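Local coordinates for protein 336aa long hypothetical dTDP-glucose 4,6-dehydratase (PDB 2HUN) that binds NAD(+) in a Rossmann fold and is probably a dTDP-glucose 4,6-dehydratase, removing water from a nucleotide sugar, at residues 31-36 / 70-75; 38-43 / 83-88; 258-263 / 302-307. One frame throughout, in Å; residues are numbered along the deposited sequence.

Contact 1: 31-36 / 70-75; sequences EVINID and KELVRK. With NAD (nicotinamide-adenine-dinucleotide), chain C.
D36 OD1 accepts two hydrogen bonds. One comes from ribose hydroxyl O2B of NAD at 2.6 Å, the other from the backbone N of L38. The second oxygen, OD2, takes ribose hydroxyl O3B and the amide of M12. The carboxylate therefore holds both hydroxyls of the adenosine ribose. With CG anti to the backbone N (chi1 -160°), it reaches past the strand end to the ribose. An acidic residue at this strand end is characteristic of NAD-binding Rossmann folds, and its charge would probably disfavour the ribose phosphate of NADP.

The contact between strand and helix is apolar. I35 CD1 meets L72 CD1 at 3.7 Å, the two side chains meeting at a slant. The other L72 methyl, CD2, lies 4.3 Å from I33 CG2. I33 CD1 touches K75 CD at 3.9 Å, where the lysine chain crosses it at about a right angle. Within the helix segment, R74 NH1 makes a salt bridge to E71 OE1 at 3.3 Å, the oxygen lying in the guanidinium plane.

Strand 31-36 runs parallel between strands 5-9 and 56-60. L72 also touches L7 and V59, one on each of these neighbours. Helix 14-26 packs against V32, and V73 touches helix 96-116.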
loop_
_atom_site.group_PDB
_atom_site.type_symbol
_atom_site.label_atom_id
_atom_site.label_comp_id
_atom_site.label_asym_id
_atom_site.label_seq_id
_atom_site.Cartn_x
_atom_site.Cartn_y
_atom_site.Cartn_z
ATOM N N GLU A 31 -17.580 -19.046 -18.648
ATOM C CA GLU A 31 -17.399 -18.041 -19.686
ATOM C C GLU A 31 -16.369 -17.011 -19.242
ATOM O O GLU A 31 -16.250 -16.702 -18.056
ATOM C CB GLU A 31 -18.720 -17.338 -19.985
ATOM C CG GLU A 31 -19.758 -18.213 -20.656
ATOM C CD GLU A 31 -21.061 -17.473 -20.882
ATOM O OE1 GLU A 31 -21.029 -16.390 -21.500
ATOM O OE2 GLU A 31 -22.116 -17.971 -20.437
ATOM N N VAL A 32 -15.631 -16.470 -20.202
ATOM C CA VAL A 32 -14.613 -15.489 -19.895
ATOM C C VAL A 32 -14.686 -14.219 -20.734
ATOM O O VAL A 32 -14.867 -14.262 -21.950
ATOM C CB VAL A 32 -13.208 -16.089 -20.078
ATOM C CG1 VAL A 32 -12.163 -14.982 -20.031
ATOM C CG2 VAL A 32 -12.939 -17.131 -18.996
ATOM N N ILE A 33 -14.559 -13.087 -20.061
ATOM C CA ILE A 33 -14.518 -11.802 -20.723
ATOM C C ILE A 33 -13.140 -11.301 -20.342
ATOM O O ILE A 33 -12.848 -11.131 -19.158
ATOM C CB ILE A 33 -15.546 -10.808 -20.180
ATOM C CG1 ILE A 33 -16.962 -11.270 -20.518
ATOM C CG2 ILE A 33 -15.268 -9.433 -20.764
ATOM C CD1 ILE A 33 -18.041 -10.401 -19.899
ATOM N N ASN A 34 -12.295 -11.086 -21.340
ATOM C CA ASN A 34 -10.940 -10.617 -21.117
ATOM C C ASN A 34 -10.810 -9.139 -21.443
ATOM O O ASN A 34 -11.010 -8.728 -22.583
ATOM C CB ASN A 34 -9.966 -11.456 -21.972
ATOM C CG ASN A 34 -8.577 -10.850 -22.061
ATOM O OD1 ASN A 34 -8.182 -10.048 -21.224
ATOM N ND2 ASN A 34 -7.819 -11.257 -23.078
ATOM N N ILE A 35 -10.499 -8.333 -20.433
ATOM C CA ILE A 35 -10.322 -6.910 -20.655
ATOM C C ILE A 35 -8.827 -6.658 -20.560
ATOM O O ILE A 35 -8.191 -6.960 -19.552
ATOM C CB ILE A 35 -11.102 -6.053 -19.618
ATOM C CG1 ILE A 35 -10.840 -4.570 -19.879
ATOM C CG2 ILE A 35 -10.714 -6.443 -18.197
ATOM C CD1 ILE A 35 -11.672 -3.633 -19.026
ATOM N N ASP A 36 -8.265 -6.149 -21.647
ATOM C CA ASP A 36 -6.847 -5.879 -21.717
ATOM C C ASP A 36 -6.709 -4.663 -22.591
ATOM O O ASP A 36 -7.383 -4.502 -23.598
ATOM C CB ASP A 36 -6.100 -7.063 -22.335
ATOM C CG ASP A 36 -4.611 -7.058 -22.006
ATOM O OD1 ASP A 36 -3.887 -6.162 -22.475
ATOM O OD2 ASP A 36 -4.168 -7.965 -21.267
ATOM N N LYS A 70 -17.311 -0.870 -15.152
ATOM C CA LYS A 70 -18.515 -1.131 -14.364
ATOM C C LYS A 70 -19.492 -2.028 -15.116
ATOM O O LYS A 70 -20.120 -2.910 -14.527
ATOM C CB LYS A 70 -19.202 0.186 -13.967
ATOM C CG LYS A 70 -19.968 0.892 -15.083
ATOM C CD LYS A 70 -20.472 2.247 -14.613
ATOM C CE LYS A 70 -21.339 2.948 -15.652
ATOM N NZ LYS A 70 -22.656 2.282 -15.831
ATOM N N GLU A 71 -19.608 -1.815 -16.422
ATOM C CA GLU A 71 -20.522 -2.606 -17.245
ATOM C C GLU A 71 -20.115 -4.077 -17.261
ATOM O O GLU A 71 -20.964 -4.972 -17.255
ATOM C CB GLU A 71 -20.540 -2.054 -18.668
ATOM C CG GLU A 71 -20.752 -0.549 -18.728
ATOM C CD GLU A 71 -22.199 -0.134 -18.522
ATOM O OE1 GLU A 71 -22.918 -0.789 -17.739
ATOM O OE2 GLU A 71 -22.613 0.868 -19.144
ATOM N N LEU A 72 -18.812 -4.329 -17.270
ATOM C CA LEU A 72 -18.323 -5.701 -17.287
ATOM C C LEU A 72 -18.490 -6.363 -15.917
ATOM O O LEU A 72 -18.918 -7.515 -15.821
ATOM C CB LEU A 72 -16.851 -5.732 -17.713
ATOM C CG LEU A 72 -16.521 -5.088 -19.067
ATOM C CD1 LEU A 72 -15.027 -5.250 -19.355
ATOM C CD2 LEU A 72 -17.365 -5.730 -20.175
ATOM N N VAL A 73 -18.151 -5.633 -14.859
ATOM C CA VAL A 73 -18.270 -6.169 -13.507
ATOM C C VAL A 73 -19.717 -6.530 -13.177
ATOM O O VAL A 73 -19.976 -7.533 -12.504
ATOM C CB VAL A 73 -17.726 -5.164 -12.457
ATOM C CG1 VAL A 73 -18.224 -5.528 -11.067
ATOM C CG2 VAL A 73 -16.204 -5.183 -12.474
ATOM N N ARG A 74 -20.649 -5.717 -13.669
ATOM C CA ARG A 74 -22.076 -5.935 -13.445
ATOM C C ARG A 74 -22.567 -7.307 -13.897
ATOM O O ARG A 74 -23.467 -7.876 -13.284
ATOM C CB ARG A 74 -22.913 -4.910 -14.209
ATOM C CG ARG A 74 -22.795 -3.475 -13.778
ATOM C CD ARG A 74 -23.676 -2.632 -14.695
ATOM N NE ARG A 74 -25.064 -3.086 -14.638
ATOM C CZ ARG A 74 -25.913 -3.047 -15.664
ATOM N NH1 ARG A 74 -25.525 -2.578 -16.844
ATOM N NH2 ARG A 74 -27.155 -3.485 -15.506
ATOM N N LYS A 75 -21.983 -7.835 -14.967
ATOM C CA LYS A 75 -22.439 -9.105 -15.517
ATOM C C LYS A 75 -21.654 -10.381 -15.224
ATOM O O LYS A 75 -21.963 -11.423 -15.794
ATOM C CB LYS A 75 -22.593 -8.958 -17.034
ATOM C CG LYS A 75 -21.272 -8.841 -17.773
ATOM C CD LYS A 75 -21.452 -8.573 -19.262
ATOM C CE LYS A 75 -21.683 -7.104 -19.535
ATOM N NZ LYS A 75 -21.443 -6.790 -20.969
HETATM P PA NAD C . 2.393 -9.153 -18.527
HETATM O O1A NAD C . 3.197 -7.922 -18.577
HETATM O O2A NAD C . 2.754 -10.303 -19.403
HETATM O O5B NAD C . 0.883 -8.746 -18.881
HETATM C C5B NAD C . 0.155 -7.719 -18.190
HETATM C C4B NAD C . -1.164 -7.613 -18.968
HETATM O O4B NAD C . -2.032 -6.643 -18.349
HETATM C C3B NAD C . -0.919 -7.132 -20.427
HETATM O O3B NAD C . -1.677 -7.933 -21.350
HETATM C C2B NAD C . -1.313 -5.645 -20.373
HETATM O O2B NAD C . -1.744 -5.056 -21.600
HETATM C C1B NAD C . -2.397 -5.642 -19.294
HETATM N N9A NAD C . -2.544 -4.351 -18.587
HETATM C C8A NAD C . -1.598 -3.629 -17.958
HETATM N N7A NAD C . -2.149 -2.527 -17.451
HETATM C C5A NAD C . -3.446 -2.531 -17.745
HETATM C C6A NAD C . -4.536 -1.652 -17.491
HETATM N N6A NAD C . -4.412 -0.514 -16.821
HETATM N N1A NAD C . -5.802 -2.032 -17.995
HETATM C C2A NAD C . -5.954 -3.227 -18.714
HETATM N N3A NAD C . -4.927 -4.053 -18.954
HETATM C C4A NAD C . -3.704 -3.704 -18.475
HETATM O O3 NAD C . 2.612 -9.688 -17.046
HETATM P PN NAD C . 2.169 -10.954 -16.206
HETATM O O1N NAD C . 3.483 -11.543 -15.820
HETATM O O2N NAD C . 1.287 -11.855 -16.977
HETATM O O5D NAD C . 1.536 -10.348 -14.848
HETATM C C5D NAD C . 0.214 -10.631 -14.382
HETATM C C4D NAD C . 0.121 -10.254 -12.881
HETATM O O4D NAD C . 0.874 -11.177 -12.076
HETATM C C3D NAD C . 0.641 -8.840 -12.594
HETATM O O3D NAD C . -0.276 -8.194 -11.673
HETATM C C2D NAD C . 2.033 -9.093 -11.950
HETATM O O2D NAD C . 2.352 -8.034 -11.041
HETATM C C1D NAD C . 1.820 -10.440 -11.278
HETATM N N1N NAD C . 3.040 -11.256 -11.110
HETATM C C2N NAD C . 3.752 -11.815 -12.224
HETATM C C3N NAD C . 4.898 -12.591 -11.976
HETATM C C7N NAD C . 5.707 -13.234 -13.126
HETATM O O7N NAD C . 6.596 -14.047 -12.845
HETATM N N7N NAD C . 5.424 -12.917 -14.384
HETATM C C4N NAD C . 5.338 -12.810 -10.646
HETATM C C5N NAD C . 4.627 -12.250 -9.565
HETATM C C6N NAD C . 3.477 -11.474 -9.781
#

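Contact 2: 38-43 / 83-88; sequences LGYGSN and AAESHV. With NAD (nicotinamide-adenine-dinucleotide), chain C.
Y40 and H87 meet as an offset edge-to-face pair. The edge of H87 is turned toward the face of Y40, with the ring planes at 84°. Their centroids are 5.4 Å apart. The closest approach is Y40 OH to H87 CD2 at 3.0 Å, with the hydroxyl in the imidazole plane. H87 CB also lies near the tyrosine ring, 3.9 Å from Y40 CE2. CG anti to the backbone N (chi1 175°) carries the Y40 ring across to the other loop, and H87 has the same first torsion, which brings its ring to meet it. H87 is also the N-cap of the helix that follows, and its ND1 bonds the amide of R90. That bond helps fix the imidazole's rotation.

The two loops follow Rossmann strands and flank the NAD. Segment 38-43 holds a type II turn from G39 to S42. G39 N donates to ribose O2B of NAD at 3.0 Å. G39 O accepts hydrogen bonds from both N and OG of S42, the latter at 2.7 Å on a lone pair in the carbonyl plane. A side chain on G41 would run into NAD O1A.

E85 folds back at chi2 (-71°), which brings its carboxylate close to Y40. OE1 lies 4.0 Å from Y40 CB and pairs with R90. OE2 is bound by K37 and by a water that accepts from Y40 N at 3.0 Å. Replacing Y40 with an alanine would probably leave the edge of H87 without its aromatic partner and open a gap between the loops. Another water lies at the edge of the tyrosine ring, in its plane, 3.3 Å from Y40 OH, and gives a weak bond to S86 OG.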
loop_
_atom_site.group_PDB
_atom_site.type_symbol
_atom_site.label_atom_id
_atom_site.label_comp_id
_atom_site.label_asym_id
_atom_site.label_seq_id
_atom_site.Cartn_x
_atom_site.Cartn_y
_atom_site.Cartn_z
ATOM N N LEU A 38 -3.962 -3.889 -24.120
ATOM C CA LEU A 38 -3.005 -4.220 -25.175
ATOM C C LEU A 38 -1.775 -3.328 -25.111
ATOM O O LEU A 38 -1.378 -2.717 -26.104
ATOM C CB LEU A 38 -3.654 -4.124 -26.561
ATOM C CG LEU A 38 -4.816 -5.086 -26.850
ATOM C CD1 LEU A 38 -5.183 -5.012 -28.333
ATOM C CD2 LEU A 38 -4.421 -6.521 -26.473
ATOM N N GLY A 39 -1.181 -3.250 -23.926
ATOM C CA GLY A 39 0.012 -2.447 -23.752
ATOM C C GLY A 39 1.224 -3.340 -23.542
ATOM O O GLY A 39 1.267 -4.465 -24.034
ATOM N N TYR A 40 2.207 -2.837 -22.808
ATOM C CA TYR A 40 3.424 -3.592 -22.529
ATOM C C TYR A 40 3.128 -5.010 -22.028
ATOM O O TYR A 40 2.389 -5.200 -21.055
ATOM C CB TYR A 40 4.268 -2.852 -21.482
ATOM C CG TYR A 40 5.497 -3.622 -21.054
ATOM C CD1 TYR A 40 6.634 -3.662 -21.858
ATOM C CD2 TYR A 40 5.497 -4.368 -19.876
ATOM C CE1 TYR A 40 7.740 -4.432 -21.500
ATOM C CE2 TYR A 40 6.591 -5.138 -19.509
ATOM C CZ TYR A 40 7.708 -5.169 -20.321
ATOM O OH TYR A 40 8.790 -5.936 -19.954
ATOM N N GLY A 41 3.709 -6.001 -22.700
ATOM C CA GLY A 41 3.523 -7.384 -22.302
ATOM C C GLY A 41 2.391 -8.130 -22.982
ATOM O O GLY A 41 2.380 -9.359 -22.989
ATOM N N SER A 42 1.437 -7.404 -23.554
ATOM C CA SER A 42 0.306 -8.044 -24.213
ATOM C C SER A 42 0.694 -8.672 -25.547
ATOM O O SER A 42 1.600 -8.206 -26.233
ATOM C CB SER A 42 -0.823 -7.032 -24.444
ATOM O OG SER A 42 -0.442 -6.031 -25.372
ATOM N N ASN A 43 -0.006 -9.738 -25.910
ATOM C CA ASN A 43 0.252 -10.421 -27.166
ATOM C C ASN A 43 -1.003 -11.169 -27.606
ATOM O O ASN A 43 -1.287 -12.264 -27.118
ATOM C CB ASN A 43 1.421 -11.401 -27.012
ATOM C CG ASN A 43 1.933 -11.909 -28.349
ATOM O OD1 ASN A 43 1.340 -11.650 -29.399
ATOM N ND2 ASN A 43 3.042 -12.635 -28.315
ATOM N N ALA A 83 -4.227 -7.608 -14.569
ATOM C CA ALA A 83 -3.750 -6.389 -15.208
ATOM C C ALA A 83 -2.834 -5.523 -14.343
ATOM O O ALA A 83 -3.181 -5.147 -13.217
ATOM C CB ALA A 83 -4.937 -5.561 -15.691
ATOM N N ALA A 84 -1.670 -5.186 -14.891
ATOM C CA ALA A 84 -0.698 -4.359 -14.184
ATOM C C ALA A 84 0.500 -4.054 -15.070
ATOM O O ALA A 84 0.732 -4.741 -16.063
ATOM C CB ALA A 84 -0.216 -5.084 -12.918
ATOM N N GLU A 85 1.239 -3.011 -14.702
ATOM C CA GLU A 85 2.473 -2.611 -15.384
ATOM C C GLU A 85 3.527 -3.220 -14.456
ATOM O O GLU A 85 3.522 -2.939 -13.249
ATOM C CB GLU A 85 2.612 -1.091 -15.401
ATOM C CG GLU A 85 1.770 -0.382 -16.461
ATOM C CD GLU A 85 2.285 -0.625 -17.878
ATOM O OE1 GLU A 85 3.485 -0.937 -18.045
ATOM O OE2 GLU A 85 1.493 -0.489 -18.831
ATOM N N SER A 86 4.424 -4.042 -14.992
ATOM C CA SER A 86 5.395 -4.720 -14.125
ATOM C C SER A 86 6.876 -4.635 -14.457
ATOM O O SER A 86 7.671 -5.413 -13.933
ATOM C CB SER A 86 5.025 -6.199 -14.032
ATOM O OG SER A 86 5.073 -6.796 -15.317
ATOM N N HIS A 87 7.253 -3.695 -15.311
ATOM C CA HIS A 87 8.652 -3.564 -15.696
ATOM C C HIS A 87 9.408 -2.669 -14.718
ATOM O O HIS A 87 9.343 -1.446 -14.813
ATOM C CB HIS A 87 8.734 -2.974 -17.101
ATOM C CG HIS A 87 10.091 -3.052 -17.709
ATOM N ND1 HIS A 87 11.137 -2.241 -17.311
ATOM C CD2 HIS A 87 10.573 -3.816 -18.710
ATOM C CE1 HIS A 87 12.199 -2.508 -18.052
ATOM N NE2 HIS A 87 11.883 -3.459 -18.911
ATOM N N VAL A 88 10.145 -3.286 -13.794
ATOM C CA VAL A 88 10.891 -2.552 -12.780
ATOM C C VAL A 88 11.642 -1.319 -13.286
ATOM O O VAL A 88 11.311 -0.205 -12.897
ATOM C CB VAL A 88 11.878 -3.479 -12.039
ATOM C CG1 VAL A 88 12.606 -2.698 -10.958
ATOM C CG2 VAL A 88 11.119 -4.642 -11.417
HETATM P PA NAD C . 2.393 -9.153 -18.527
HETATM O O1A NAD C . 3.197 -7.922 -18.577
HETATM O O2A NAD C . 2.754 -10.303 -19.403
HETATM O O5B NAD C . 0.883 -8.746 -18.881
HETATM C C5B NAD C . 0.155 -7.719 -18.190
HETATM C C4B NAD C . -1.164 -7.613 -18.968
HETATM O O4B NAD C . -2.032 -6.643 -18.349
HETATM C C3B NAD C . -0.919 -7.132 -20.427
HETATM O O3B NAD C . -1.677 -7.933 -21.350
HETATM C C2B NAD C . -1.313 -5.645 -20.373
HETATM O O2B NAD C . -1.744 -5.056 -21.600
HETATM C C1B NAD C . -2.397 -5.642 -19.294
HETATM N N9A NAD C . -2.544 -4.351 -18.587
HETATM C C8A NAD C . -1.598 -3.629 -17.958
HETATM N N7A NAD C . -2.149 -2.527 -17.451
HETATM C C5A NAD C . -3.446 -2.531 -17.745
HETATM C C6A NAD C . -4.536 -1.652 -17.491
HETATM N N6A NAD C . -4.412 -0.514 -16.821
HETATM N N1A NAD C . -5.802 -2.032 -17.995
HETATM C C2A NAD C . -5.954 -3.227 -18.714
HETATM N N3A NAD C . -4.927 -4.053 -18.954
HETATM C C4A NAD C . -3.704 -3.704 -18.475
HETATM O O3 NAD C . 2.612 -9.688 -17.046
HETATM P PN NAD C . 2.169 -10.954 -16.206
HETATM O O1N NAD C . 3.483 -11.543 -15.820
HETATM O O2N NAD C . 1.287 -11.855 -16.977
HETATM O O5D NAD C . 1.536 -10.348 -14.848
HETATM C C5D NAD C . 0.214 -10.631 -14.382
HETATM C C4D NAD C . 0.121 -10.254 -12.881
HETATM O O4D NAD C . 0.874 -11.177 -12.076
HETATM C C3D NAD C . 0.641 -8.840 -12.594
HETATM O O3D NAD C . -0.276 -8.194 -11.673
HETATM C C2D NAD C . 2.033 -9.093 -11.950
HETATM O O2D NAD C . 2.352 -8.034 -11.041
HETATM C C1D NAD C . 1.820 -10.440 -11.278
HETATM N N1N NAD C . 3.040 -11.256 -11.110
HETATM C C2N NAD C . 3.752 -11.815 -12.224
HETATM C C3N NAD C . 4.898 -12.591 -11.976
HETATM C C7N NAD C . 5.707 -13.234 -13.126
HETATM O O7N NAD C . 6.596 -14.047 -12.845
HETATM N N7N NAD C . 5.424 -12.917 -14.384
HETATM C C4N NAD C . 5.338 -12.810 -10.646
HETATM C C5N NAD C . 4.627 -12.250 -9.565
HETATM C C6N NAD C . 3.477 -11.474 -9.781
HETATM O O HOH W 1 1.920 -0.138 -21.602
HETATM O O HOH W 2 1.054 -3.251 -19.145
HETATM O O HOH W 3 7.657 -7.656 -17.391
#

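Contact 3: 258-263 / 302-307; sequences LRLMGK and EGIKKT
L260 packs against I304 and K305 where the end of one helix meets the side of another. Helix 250-260 closes here in a Schellman motif, and helix 300-313 runs on past the contact. In extended short-chain dehydrogenases such as this one, this later part of the chain generally belongs to the substrate-binding region. The side chain of I304 is still about 13 Å from the bound NAD.

The apolar contact is carried by L260. Its CD1 meets I304 CG2 at 3.5 Å and also touches I304 CB. The two side chains cross at about a right angle. CG of L260 lies anti to the carbonyl carbon (chi1 -67°), and its methyls reach across to the second helix. I304 also touches I192 and Y182, and L260 touches D301 and I308.

K305 makes the other contact. Its chain bends at chi2, chi3 and chi4, bringing NZ to 3.9 Å from L260 CD2. The lysine ammonium group rests against the methyl. R259 holds a like charge nearby, but it is paired with D301 in a salt bridge that also ties the two helices.

Backbone bonds end the first helix. K263 N reaches L258 O at 2.9 Å, and G262 N reaches R259 O at 2.8 Å. G262 is the C-prime residue, with positive phi (60°). M261 N also bonds L258 O, from the face opposite to K263 N.

In the second helix, T307 OG1 bonds back to G303 O at 2.6 Å, tilted 27° from the carbonyl plane.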
loop_
_atom_site.group_PDB
_atom_site.type_symbol
_atom_site.label_atom_id
_atom_site.label_comp_id
_atom_site.label_asym_id
_atom_site.label_seq_id
_atom_site.Cartn_x
_atom_site.Cartn_y
_atom_site.Cartn_z
ATOM N N LEU A 258 19.915 -26.892 -19.871
ATOM C CA LEU A 258 20.809 -27.531 -20.828
ATOM C C LEU A 258 20.726 -29.043 -20.719
ATOM O O LEU A 258 20.640 -29.739 -21.732
ATOM C CB LEU A 258 22.246 -27.058 -20.603
ATOM C CG LEU A 258 22.413 -25.547 -20.776
ATOM C CD1 LEU A 258 23.865 -25.162 -20.591
ATOM C CD2 LEU A 258 21.919 -25.134 -22.155
ATOM N N ARG A 259 20.753 -29.552 -19.492
ATOM C CA ARG A 259 20.659 -30.987 -19.282
ATOM C C ARG A 259 19.377 -31.515 -19.909
ATOM O O ARG A 259 19.400 -32.480 -20.672
ATOM C CB ARG A 259 20.671 -31.317 -17.782
ATOM C CG ARG A 259 20.116 -32.700 -17.460
ATOM C CD ARG A 259 20.400 -33.111 -16.021
ATOM N NE ARG A 259 19.736 -32.267 -15.027
ATOM C CZ ARG A 259 18.448 -32.361 -14.693
ATOM N NH1 ARG A 259 17.662 -33.260 -15.271
ATOM N NH2 ARG A 259 17.949 -31.553 -13.767
ATOM N N LEU A 260 18.261 -30.862 -19.597
ATOM C CA LEU A 260 16.960 -31.282 -20.106
ATOM C C LEU A 260 16.803 -31.091 -21.605
ATOM O O LEU A 260 15.871 -31.621 -22.211
ATOM C CB LEU A 260 15.841 -30.559 -19.346
ATOM C CG LEU A 260 15.750 -30.971 -17.871
ATOM C CD1 LEU A 260 14.713 -30.125 -17.144
ATOM C CD2 LEU A 260 15.395 -32.449 -17.782
ATOM N N MET A 261 17.713 -30.329 -22.202
ATOM C CA MET A 261 17.679 -30.120 -23.640
ATOM C C MET A 261 18.640 -31.132 -24.263
ATOM O O MET A 261 19.028 -31.015 -25.427
ATOM C CB MET A 261 18.095 -28.686 -23.990
ATOM C CG MET A 261 16.983 -27.660 -23.812
ATOM S SD MET A 261 17.463 -25.975 -24.270
ATOM C CE MET A 261 16.790 -25.874 -25.926
ATOM N N GLY A 262 19.017 -32.127 -23.463
ATOM C CA GLY A 262 19.920 -33.170 -23.914
ATOM C C GLY A 262 21.270 -32.642 -24.351
ATOM O O GLY A 262 21.912 -33.219 -25.231
ATOM N N LYS A 263 21.714 -31.557 -23.724
ATOM C CA LYS A 263 22.989 -30.950 -24.083
ATOM C C LYS A 263 24.036 -30.945 -22.988
ATOM O O LYS A 263 23.832 -31.449 -21.881
ATOM C CB LYS A 263 22.780 -29.505 -24.539
ATOM C CG LYS A 263 21.868 -29.351 -25.732
ATOM C CD LYS A 263 21.946 -27.945 -26.301
ATOM C CE LYS A 263 21.400 -27.930 -27.721
ATOM N NZ LYS A 263 22.049 -28.994 -28.544
ATOM N N GLU A 302 10.044 -31.113 -14.356
ATOM C CA GLU A 302 8.896 -31.361 -15.212
ATOM C C GLU A 302 8.428 -30.059 -15.859
ATOM O O GLU A 302 8.080 -30.032 -17.038
ATOM C CB GLU A 302 7.755 -31.992 -14.403
ATOM C CG GLU A 302 8.077 -33.381 -13.858
ATOM C CD GLU A 302 6.957 -33.952 -13.007
ATOM O OE1 GLU A 302 6.541 -33.277 -12.047
ATOM O OE2 GLU A 302 6.495 -35.077 -13.292
ATOM N N GLY A 303 8.441 -28.979 -15.086
ATOM C CA GLY A 303 8.005 -27.694 -15.602
ATOM C C GLY A 303 8.933 -27.124 -16.660
ATOM O O GLY A 303 8.475 -26.498 -17.619
ATOM N N ILE A 304 10.235 -27.326 -16.474
ATOM C CA ILE A 304 11.236 -26.835 -17.421
ATOM C C ILE A 304 11.161 -27.651 -18.709
ATOM O O ILE A 304 11.273 -27.110 -19.808
ATOM C CB ILE A 304 12.660 -26.932 -16.817
ATOM C CG1 ILE A 304 12.861 -25.814 -15.792
ATOM C CG2 ILE A 304 13.715 -26.839 -17.913
ATOM C CD1 ILE A 304 12.782 -24.405 -16.388
ATOM N N LYS A 305 10.964 -28.956 -18.555
ATOM C CA LYS A 305 10.849 -29.871 -19.683
ATOM C C LYS A 305 9.641 -29.471 -20.531
ATOM O O LYS A 305 9.721 -29.423 -21.756
ATOM C CB LYS A 305 10.674 -31.303 -19.168
ATOM C CG LYS A 305 10.622 -32.380 -20.242
ATOM C CD LYS A 305 12.009 -32.722 -20.767
ATOM C CE LYS A 305 12.332 -34.208 -20.575
ATOM N NZ LYS A 305 12.484 -34.609 -19.138
ATOM N N LYS A 306 8.520 -29.182 -19.874
ATOM C CA LYS A 306 7.311 -28.782 -20.587
ATOM C C LYS A 306 7.529 -27.430 -21.253
ATOM O O LYS A 306 6.994 -27.163 -22.325
ATOM C CB LYS A 306 6.114 -28.697 -19.630
ATOM C CG LYS A 306 5.664 -30.039 -19.074
ATOM C CD LYS A 306 4.327 -29.936 -18.348
ATOM C CE LYS A 306 3.253 -29.364 -19.261
ATOM N NZ LYS A 306 1.950 -30.046 -19.077
ATOM N N THR A 307 8.325 -26.585 -20.610
ATOM C CA THR A 307 8.618 -25.262 -21.134
ATOM C C THR A 307 9.558 -25.370 -22.339
ATOM O O THR A 307 9.415 -24.630 -23.318
ATOM C CB THR A 307 9.242 -24.370 -20.039
ATOM O OG1 THR A 307 8.321 -24.262 -18.943
ATOM C CG2 THR A 307 9.539 -22.975 -20.582
#

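From the N terminus, strand 31-36 comes first and opens contact 1. Segment 38-43 follows one residue later and opens contact 2. Helix 66-74 then returns to the strand and closes contact 1. Segment 83-88 closes contact 2, so contacts 1 and 2 cross along the chain rather than nest. They touch where D36 OD1 packs on S42 CB, and both reach the NAD. Contact 1 ties sheet to helix, and contact 2 joins two loops beside the cofactor. Contact 3 comes later in series. It closes a loop between helices 250-260 and 300-313, with its centre about 37 Å from that of contact 1, on the opposite side of the chain's centre.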